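6-phosphogluconate dehydrogenase NAD-binding (Dyadobacter fermentans, PDB 4GBJ) is probably an NAD(P)-dependent oxidoreductase of the 6-phosphogluconate and 3-hydroxyisobutyrate dehydrogenase family, binding the dinucleotide in a Rossmann-type domain. Local coordinates at residues G62-S67 and K150-N155; H117-P122 and A143-R148; P19-L24 and Y29-W34. All coordinates share one frame; numbering follows the deposited sequence.

Interaction 1. Residues G62-S67 and K150-N155; sequences GGIVFS and KPIVEN. With NA (sodium ion), chain E.
Ile152 is the first residue of 150-155 to meet strand 64-67, and its two branches find different partners. CG1 lies anti to the carbonyl carbon (chi1 -55°) and carries the terminal methyl out to Ile64, where the two side chains meet tip to tip, Ile152 CD1 being 3.7 Å from Ile64 CD1. The other branch leads to the far end of an aromatic ring, with Ile152 CG2 3.9 Å from Phe66 CZ on an oblique approach. Ile152 also touches Ile8 of strand 8-11 and Leu24 of helix 17-26. One residue further on, Val153 sets a methyl at the edge of the same ring: Val153 CG1 stands 3.7 Å from Phe66 CE1, close to the ring plane. Phe66 thus supplies most of the strand's side of the contact, and an alanine here would probably open a gap in front of Ile152 CG2 and Val153 CG1, leaving both methyls without their aromatic partner. Glu154 turns to another task, its backbone O binding the sodium ion at 2.2 Å together with two waters and the carbonyl oxygen of Val157. Asn155 folds back on the preceding turn. Its ND2 donates to Ile152 O at 3.0 Å with an N-H...O angle of 153°, and its backbone N reaches the same oxygen from the same face of the carbonyl plane, so two donors of one residue grip a single acceptor. Across the contact itself no hydrogen bond forms. The four touching side chains are buried and wholly apolar, which implies that between 62-67 and 150-155 the contact rests on the fit of methyls against ring and methyl, while the polar bonds of Asn155 lie within its own segment and the sodium ion is bound by backbone carbonyls and waters.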
loop_
_atom_site.group_PDB
_atom_site.type_symbol
_atom_site.label_atom_id
_atom_site.label_comp_id
_atom_site.label_asym_id
_atom_site.label_seq_id
_atom_site.Cartn_x
_atom_site.Cartn_y
_atom_site.Cartn_z
ATOM N N GLY B 62 23.528 36.128 0.634
ATOM C CA GLY B 62 22.261 36.429 -0.023
ATOM C C GLY B 62 21.888 35.542 -1.205
ATOM O O GLY B 62 20.819 35.734 -1.777
ATOM N N GLY B 63 22.742 34.573 -1.559
ATOM C CA GLY B 63 22.510 33.616 -2.634
ATOM C C GLY B 63 21.698 32.400 -2.223
ATOM O O GLY B 63 21.060 32.397 -1.180
ATOM N N ILE B 64 21.694 31.365 -3.079
ATOM C CA ILE B 64 20.963 30.117 -2.901
ATOM C C ILE B 64 21.947 28.981 -2.707
ATOM O O ILE B 64 22.919 28.884 -3.446
ATOM C CB ILE B 64 20.053 29.829 -4.125
ATOM C CG1 ILE B 64 18.932 30.876 -4.243
ATOM C CG2 ILE B 64 19.448 28.414 -4.051
ATOM C CD1 ILE B 64 18.466 31.093 -5.674
ATOM N N VAL B 65 21.691 28.097 -1.743
ATOM C CA VAL B 65 22.531 26.919 -1.572
ATOM C C VAL B 65 21.604 25.701 -1.473
ATOM O O VAL B 65 20.644 25.734 -0.744
ATOM C CB VAL B 65 23.525 26.999 -0.383
ATOM C CG1 VAL B 65 22.814 27.346 0.938
ATOM C CG2 VAL B 65 24.281 25.671 -0.249
ATOM N N PHE B 66 21.859 24.681 -2.252
ATOM C CA PHE B 66 21.144 23.409 -2.156
ATOM C C PHE B 66 22.035 22.446 -1.419
ATOM O O PHE B 66 23.233 22.485 -1.654
ATOM C CB PHE B 66 20.825 22.828 -3.537
ATOM C CG PHE B 66 19.656 23.449 -4.261
ATOM C CD1 PHE B 66 18.463 22.765 -4.393
ATOM C CD2 PHE B 66 19.748 24.721 -4.810
ATOM C CE1 PHE B 66 17.372 23.348 -5.022
ATOM C CE2 PHE B 66 18.657 25.292 -5.459
ATOM C CZ PHE B 66 17.470 24.611 -5.543
ATOM N N SER B 67 21.476 21.556 -0.581
ATOM C CA SER B 67 22.257 20.483 0.013
ATOM C C SER B 67 21.499 19.181 -0.063
ATOM O O SER B 67 20.264 19.136 0.067
ATOM C CB SER B 67 22.639 20.787 1.458
ATOM O OG SER B 67 21.522 20.769 2.335
ATOM N N LYS B 150 11.136 27.838 -5.974
ATOM C CA LYS B 150 10.171 26.967 -6.657
ATOM C C LYS B 150 10.454 26.863 -8.146
ATOM O O LYS B 150 10.424 25.757 -8.672
ATOM C CB LYS B 150 8.714 27.411 -6.440
ATOM C CG LYS B 150 7.725 26.521 -7.171
ATOM C CD LYS B 150 6.330 26.650 -6.634
ATOM C CE LYS B 150 5.327 25.881 -7.483
ATOM N NZ LYS B 150 3.936 26.160 -7.054
ATOM N N PRO B 151 10.762 27.965 -8.852
ATOM C CA PRO B 151 11.056 27.846 -10.300
ATOM C C PRO B 151 12.320 27.034 -10.582
ATOM O O PRO B 151 12.420 26.439 -11.640
ATOM C CB PRO B 151 11.207 29.293 -10.765
ATOM C CG PRO B 151 10.797 30.151 -9.636
ATOM C CD PRO B 151 10.877 29.367 -8.397
ATOM N N ILE B 152 13.275 26.978 -9.626
ATOM C CA ILE B 152 14.481 26.186 -9.820
ATOM C C ILE B 152 14.141 24.677 -9.695
ATOM O O ILE B 152 14.525 23.904 -10.553
ATOM C CB ILE B 152 15.612 26.584 -8.849
ATOM C CG1 ILE B 152 15.932 28.120 -8.932
ATOM C CG2 ILE B 152 16.892 25.772 -9.185
ATOM C CD1 ILE B 152 16.716 28.639 -7.771
ATOM N N VAL B 153 13.460 24.274 -8.630
ATOM C CA VAL B 153 13.194 22.845 -8.379
ATOM C C VAL B 153 12.199 22.242 -9.380
ATOM O O VAL B 153 12.276 21.047 -9.601
ATOM C CB VAL B 153 12.794 22.542 -6.929
ATOM C CG1 VAL B 153 13.788 23.190 -5.977
ATOM C CG2 VAL B 153 11.368 22.969 -6.598
ATOM N N GLU B 154 11.351 23.062 -10.042
ATOM C CA GLU B 154 10.426 22.592 -11.088
ATOM C C GLU B 154 11.175 21.922 -12.227
ATOM O O GLU B 154 10.586 21.150 -12.957
ATOM C CB GLU B 154 9.578 23.756 -11.649
ATOM C CG GLU B 154 8.388 24.070 -10.774
ATOM C CD GLU B 154 7.550 25.288 -11.109
ATOM O OE1 GLU B 154 8.050 26.224 -11.779
ATOM O OE2 GLU B 154 6.374 25.300 -10.682
ATOM N N ASN B 155 12.452 22.240 -12.406
ATOM C CA ASN B 155 13.255 21.661 -13.473
ATOM C C ASN B 155 13.551 20.191 -13.271
ATOM O O ASN B 155 13.684 19.502 -14.257
ATOM C CB ASN B 155 14.562 22.424 -13.624
ATOM C CG ASN B 155 14.323 23.810 -14.177
ATOM O OD1 ASN B 155 13.966 23.963 -15.336
ATOM N ND2 ASN B 155 14.433 24.836 -13.353
HETATM NA NA NA E . 8.899 19.955 -13.804
HETATM O O HOH W 1 7.307 20.906 -12.178
HETATM O O HOH W 2 8.237 22.241 -15.079
#

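Interaction 2. Residues H117-P122 and A143-R148; sequences HYVGAP and AGAKER
His117 and Val119, two residues apart on the same face of strand 117-120, both lean on the small side chain of Ala145. From its CB outward, His117 makes its nearest approach at once: His117 CB is 3.6 Å from Ala145 CB. The next atom is still in touch, His117 CG lying 4.0 Å from the same methyl, and CD2 skirts it at slightly greater range, the ring standing obliquely to Ala145. On the other side of the imidazole, ND1 has a weak hydrogen bond to Glu112. Two residues along, Val119 divides its methyls between neighbours on the helix. With CG1 anti to the backbone N (chi1 171°), CG2 is directed to Ala145, where Val119 CG2 and Ala145 CB are 3.9 Å apart, and CG1 meets Lys146 CG at 4.1 Å. Lys146 lends only this aliphatic part of its chain; a bend at chi3 takes the amine away from the strand to a salt bridge with Asp162. The short side chain of Ala145 is consistent with the close approach of the helix, whose axis over 143-148 comes within 8.4 Å of that of strand 117-120 at a signed crossing angle of -66°. Helix 143-153 connects the parallel pair 136-139 and 159-162, which runs antiparallel to 117-124, and here it packs on 117-120, a layered alpha/beta architecture consistent with Rossmann-type domains.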
loop_
_atom_site.group_PDB
_atom_site.type_symbol
_atom_site.label_atom_id
_atom_site.label_comp_id
_atom_site.label_asym_id
_atom_site.label_seq_id
_atom_site.Cartn_x
_atom_site.Cartn_y
_atom_site.Cartn_z
ATOM N N HIS B 117 17.178 32.004 5.208
ATOM C CA HIS B 117 15.975 31.183 5.292
ATOM C C HIS B 117 16.283 29.736 4.963
ATOM O O HIS B 117 16.868 29.435 3.926
ATOM C CB HIS B 117 14.879 31.695 4.339
ATOM C CG HIS B 117 14.598 33.160 4.442
ATOM N ND1 HIS B 117 13.843 33.660 5.466
ATOM C CD2 HIS B 117 14.924 34.174 3.602
ATOM C CE1 HIS B 117 13.741 34.962 5.249
ATOM N NE2 HIS B 117 14.432 35.325 4.171
ATOM N N TYR B 118 15.819 28.843 5.822
ATOM C CA TYR B 118 15.926 27.422 5.621
ATOM C C TYR B 118 14.643 26.900 5.020
ATOM O O TYR B 118 13.580 27.144 5.566
ATOM C CB TYR B 118 16.197 26.736 6.947
ATOM C CG TYR B 118 16.332 25.238 6.835
ATOM C CD1 TYR B 118 17.582 24.640 6.750
ATOM C CD2 TYR B 118 15.218 24.409 6.934
ATOM C CE1 TYR B 118 17.727 23.266 6.812
ATOM C CE2 TYR B 118 15.347 23.023 6.882
ATOM C CZ TYR B 118 16.605 22.457 6.829
ATOM O OH TYR B 118 16.770 21.100 6.784
ATOM N N VAL B 119 14.737 26.217 3.896
ATOM C CA VAL B 119 13.567 25.569 3.267
ATOM C C VAL B 119 13.738 24.059 3.332
ATOM O O VAL B 119 14.697 23.546 2.766
ATOM C CB VAL B 119 13.378 26.042 1.826
ATOM C CG1 VAL B 119 12.316 25.207 1.107
ATOM C CG2 VAL B 119 12.983 27.514 1.816
ATOM N N GLY B 120 12.841 23.380 4.047
ATOM C CA GLY B 120 12.813 21.926 4.099
ATOM C C GLY B 120 12.295 21.416 2.786
ATOM O O GLY B 120 11.242 21.876 2.338
ATOM N N ALA B 121 13.112 20.649 2.053
ATOM C CA ALA B 121 12.753 20.291 0.661
ATOM C C ALA B 121 13.045 18.847 0.334
ATOM O O ALA B 121 13.667 18.573 -0.681
ATOM C CB ALA B 121 13.484 21.196 -0.320
ATOM N N PRO B 122 12.557 17.906 1.147
ATOM C CA PRO B 122 12.818 16.474 0.868
ATOM C C PRO B 122 12.269 16.038 -0.477
ATOM O O PRO B 122 11.201 16.489 -0.877
ATOM C CB PRO B 122 12.125 15.757 2.024
ATOM C CG PRO B 122 11.161 16.751 2.587
ATOM C CD PRO B 122 11.777 18.074 2.386
ATOM N N ALA B 143 7.707 31.718 3.071
ATOM C CA ALA B 143 6.981 31.830 1.802
ATOM C C ALA B 143 7.793 32.498 0.704
ATOM O O ALA B 143 7.842 31.954 -0.395
ATOM C CB ALA B 143 5.670 32.562 2.001
ATOM N N GLY B 144 8.459 33.608 1.016
ATOM C CA GLY B 144 9.299 34.332 0.063
ATOM C C GLY B 144 10.453 33.471 -0.421
ATOM O O GLY B 144 10.739 33.417 -1.622
ATOM N N ALA B 145 11.061 32.726 0.486
ATOM C CA ALA B 145 12.167 31.842 0.110
ATOM C C ALA B 145 11.669 30.678 -0.750
ATOM O O ALA B 145 12.301 30.387 -1.754
ATOM C CB ALA B 145 12.890 31.353 1.334
ATOM N N LYS B 146 10.504 30.091 -0.446
ATOM C CA LYS B 146 9.941 29.025 -1.303
ATOM C C LYS B 146 9.592 29.564 -2.688
ATOM O O LYS B 146 9.791 28.875 -3.677
ATOM C CB LYS B 146 8.669 28.394 -0.698
ATOM C CG LYS B 146 8.946 27.504 0.497
ATOM C CD LYS B 146 7.660 26.900 1.116
ATOM C CE LYS B 146 6.701 27.985 1.529
ATOM N NZ LYS B 146 5.701 27.531 2.470
ATOM N N GLU B 147 9.054 30.794 -2.748
ATOM C CA GLU B 147 8.695 31.424 -4.009
ATOM C C GLU B 147 9.959 31.660 -4.866
ATOM O O GLU B 147 9.931 31.486 -6.075
ATOM C CB GLU B 147 7.928 32.744 -3.756
ATOM C CG GLU B 147 7.244 33.292 -5.002
ATOM C CD GLU B 147 6.977 34.791 -5.049
ATOM O OE1 GLU B 147 7.127 35.471 -4.005
ATOM O OE2 GLU B 147 6.643 35.291 -6.149
ATOM N N ARG B 148 11.070 31.995 -4.239
ATOM C CA ARG B 148 12.328 32.209 -4.966
ATOM C C ARG B 148 12.908 30.905 -5.573
ATOM O O ARG B 148 13.510 30.945 -6.626
ATOM C CB ARG B 148 13.374 32.794 -3.994
ATOM C CG ARG B 148 14.693 33.136 -4.653
ATOM C CD ARG B 148 15.636 33.745 -3.639
ATOM N NE ARG B 148 16.931 34.058 -4.233
ATOM C CZ ARG B 148 17.983 34.490 -3.551
ATOM N NH1 ARG B 148 17.907 34.655 -2.237
ATOM N NH2 ARG B 148 19.123 34.773 -4.180
#

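Interaction 3. Residues P19-L24 and Y29-W34; sequences PIAEIL and YELVVW
Leu24 O, in the last turn of helix 17-26, accepts a hydrogen bond from Tyr29 N at 3.1 Å and ties the helix to the chain that leads into strand 31-34. Strand 8-11, this helix and strand 31-34 form a beta-alpha-beta unit, and the glycine pattern Gly12, Gly14 and Gly17 near its start is consistent with the dinucleotide-binding unit of a Rossmann fold. The bond is moderately straight, with an N-H...O angle of 150° and a C=O...N angle of 157°. Around the same oxygen the tyrosine side chain closes in as well: Tyr29 CB lies 3.4 Å from Leu24 O, and Tyr29 CD2 brings the ring edge to 3.5 Å from it, the oxygen being near the ring plane. One residue therefore meets the carbonyl through its backbone and its side chain together. The ring is also brought beside the leucine, although Leu24 CD2 and Tyr29 CD2 remain 4.3 Å apart, a loose apolar contact. Beyond it, Tyr29 touches Ile8 of strand 8-11 and Asn155. Farther into the unit, Leu31, the first residue of strand 31-34, points toward the helix. Its CG sits anti to the carbonyl carbon (chi1 -61°), a setting from which the two methyls can meet successive helical turns. One of them, Leu31 CD2, faces Leu24 CB at 4.4 Å. The small Ala21, whose methyl touches Leu44 of helix 42-46 too, is consistent with a strand side chain coming up against the helix backbone. The other methyl of the leucine reaches it, Leu31 CD1 lying 3.7 Å from Ala21 CB and equally close to Ala21 O.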
loop_
_atom_site.group_PDB
_atom_site.type_symbol
_atom_site.label_atom_id
_atom_site.label_comp_id
_atom_site.label_asym_id
_atom_site.label_seq_id
_atom_site.Cartn_x
_atom_site.Cartn_y
_atom_site.Cartn_z
ATOM N N PRO B 19 22.556 13.774 -10.396
ATOM C CA PRO B 19 21.534 14.041 -11.420
ATOM C C PRO B 19 20.766 15.341 -11.207
ATOM O O PRO B 19 20.408 15.986 -12.191
ATOM C CB PRO B 19 20.595 12.814 -11.336
ATOM C CG PRO B 19 20.946 12.131 -10.052
ATOM C CD PRO B 19 22.386 12.427 -9.815
ATOM N N ILE B 20 20.512 15.739 -9.945
ATOM C CA ILE B 20 19.814 17.002 -9.720
ATOM C C ILE B 20 20.656 18.144 -10.267
ATOM O O ILE B 20 20.123 18.977 -10.986
ATOM C CB ILE B 20 19.459 17.231 -8.236
ATOM C CG1 ILE B 20 18.366 16.259 -7.800
ATOM C CG2 ILE B 20 18.967 18.678 -8.024
ATOM C CD1 ILE B 20 18.211 16.096 -6.364
ATOM N N ALA B 21 21.959 18.168 -9.958
ATOM C CA ALA B 21 22.850 19.247 -10.421
ATOM C C ALA B 21 22.987 19.264 -11.954
ATOM O O ALA B 21 23.058 20.330 -12.563
ATOM C CB ALA B 21 24.227 19.097 -9.785
ATOM N N GLU B 22 23.003 18.091 -12.580
ATOM C CA GLU B 22 23.090 18.014 -14.050
ATOM C C GLU B 22 21.880 18.710 -14.724
ATOM O O GLU B 22 22.041 19.401 -15.718
ATOM C CB GLU B 22 23.180 16.554 -14.506
ATOM C CG GLU B 22 24.498 15.901 -14.121
ATOM C CD GLU B 22 24.681 14.457 -14.545
ATOM O OE1 GLU B 22 23.666 13.742 -14.690
ATOM O OE2 GLU B 22 25.850 14.029 -14.685
ATOM N N ILE B 23 20.687 18.532 -14.180
ATOM C CA ILE B 23 19.499 19.179 -14.741
ATOM C C ILE B 23 19.550 20.707 -14.557
ATOM O O ILE B 23 19.105 21.435 -15.448
ATOM C CB ILE B 23 18.220 18.575 -14.123
ATOM C CG1 ILE B 23 17.960 17.208 -14.735
ATOM C CG2 ILE B 23 16.996 19.470 -14.288
ATOM C CD1 ILE B 23 17.265 16.272 -13.807
ATOM N N LEU B 24 20.060 21.193 -13.414
ATOM C CA LEU B 24 20.104 22.634 -13.184
ATOM C C LEU B 24 21.149 23.266 -14.089
ATOM O O LEU B 24 20.914 24.357 -14.590
ATOM C CB LEU B 24 20.354 22.947 -11.688
ATOM C CG LEU B 24 19.275 22.440 -10.731
ATOM C CD1 LEU B 24 19.615 22.811 -9.264
ATOM C CD2 LEU B 24 17.873 22.942 -11.123
ATOM N N TYR B 29 21.367 27.310 -15.238
ATOM C CA TYR B 29 21.853 27.857 -13.971
ATOM C C TYR B 29 23.345 27.618 -13.804
ATOM O O TYR B 29 23.830 26.515 -14.059
ATOM C CB TYR B 29 21.141 27.225 -12.784
ATOM C CG TYR B 29 19.676 27.561 -12.680
ATOM C CD1 TYR B 29 19.253 28.725 -12.052
ATOM C CD2 TYR B 29 18.704 26.676 -13.129
ATOM C CE1 TYR B 29 17.907 29.076 -12.007
ATOM C CE2 TYR B 29 17.350 26.999 -13.067
ATOM C CZ TYR B 29 16.950 28.187 -12.474
ATOM O OH TYR B 29 15.616 28.487 -12.286
ATOM N N GLU B 30 24.049 28.617 -13.274
ATOM C CA GLU B 30 25.476 28.509 -12.965
ATOM C C GLU B 30 25.607 27.852 -11.577
ATOM O O GLU B 30 24.941 28.314 -10.641
ATOM C CB GLU B 30 26.111 29.913 -13.024
ATOM C CG GLU B 30 27.507 30.068 -12.423
ATOM C CD GLU B 30 28.070 31.479 -12.528
ATOM O OE1 GLU B 30 27.296 32.455 -12.373
ATOM O OE2 GLU B 30 29.295 31.608 -12.751
ATOM N N LEU B 31 26.400 26.747 -11.451
ATOM C CA LEU B 31 26.582 26.058 -10.171
ATOM C C LEU B 31 28.010 26.048 -9.683
ATOM O O LEU B 31 28.905 25.699 -10.449
ATOM C CB LEU B 31 26.153 24.562 -10.203
ATOM C CG LEU B 31 24.719 24.156 -10.524
ATOM C CD1 LEU B 31 24.512 22.723 -10.186
ATOM C CD2 LEU B 31 23.739 24.952 -9.782
ATOM N N VAL B 32 28.190 26.247 -8.352
ATOM C CA VAL B 32 29.469 26.098 -7.660
ATOM C C VAL B 32 29.206 24.936 -6.700
ATOM O O VAL B 32 28.337 25.014 -5.815
ATOM C CB VAL B 32 30.062 27.378 -7.028
ATOM C CG1 VAL B 32 29.097 28.073 -6.074
ATOM C CG2 VAL B 32 31.408 27.088 -6.369
ATOM N N VAL B 33 29.863 23.809 -6.982
ATOM C CA VAL B 33 29.584 22.545 -6.325
ATOM C C VAL B 33 30.683 22.121 -5.386
ATOM O O VAL B 33 31.805 22.616 -5.428
ATOM C CB VAL B 33 29.255 21.436 -7.333
ATOM C CG1 VAL B 33 28.154 21.881 -8.295
ATOM C CG2 VAL B 33 30.495 20.952 -8.103
ATOM N N TRP B 34 30.311 21.227 -4.491
ATOM C CA TRP B 34 31.190 20.681 -3.463
ATOM C C TRP B 34 30.695 19.328 -3.035
ATOM O O TRP B 34 29.487 19.057 -3.017
ATOM C CB TRP B 34 31.262 21.612 -2.254
ATOM C CG TRP B 34 32.074 21.096 -1.098
ATOM C CD1 TRP B 34 33.385 21.364 -0.832
ATOM C CD2 TRP B 34 31.601 20.288 -0.007
ATOM N NE1 TRP B 34 33.769 20.756 0.342
ATOM C CE2 TRP B 34 32.689 20.103 0.880
ATOM C CE3 TRP B 34 30.366 19.698 0.305
ATOM C CZ2 TRP B 34 32.588 19.327 2.030
ATOM C CZ3 TRP B 34 30.259 18.954 1.467
ATOM C CH2 TRP B 34 31.367 18.753 2.302
#

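Overall arrangement
All three interactions set helices against the same mixed beta-sheet in the NAD-binding domain. Along the chain interaction 3 closes first, and interaction 2 is nested inside the long loop closed by interaction 1. Interactions 1 and 2 share helix 143-153, their centres about 9 Å apart, and Arg148 bridges them with a probable hydrogen bond to Gly62 O. Interaction 3 lies about 10 Å from interaction 1 between centres and touches it where Tyr29 and Leu24 meet Ile152. Interactions 2 and 3, about 18 Å apart between centres, do not touch. Interaction 1 touches both of the others, so helix 143-153 meets the first beta-alpha-beta unit as well as strand 117-124.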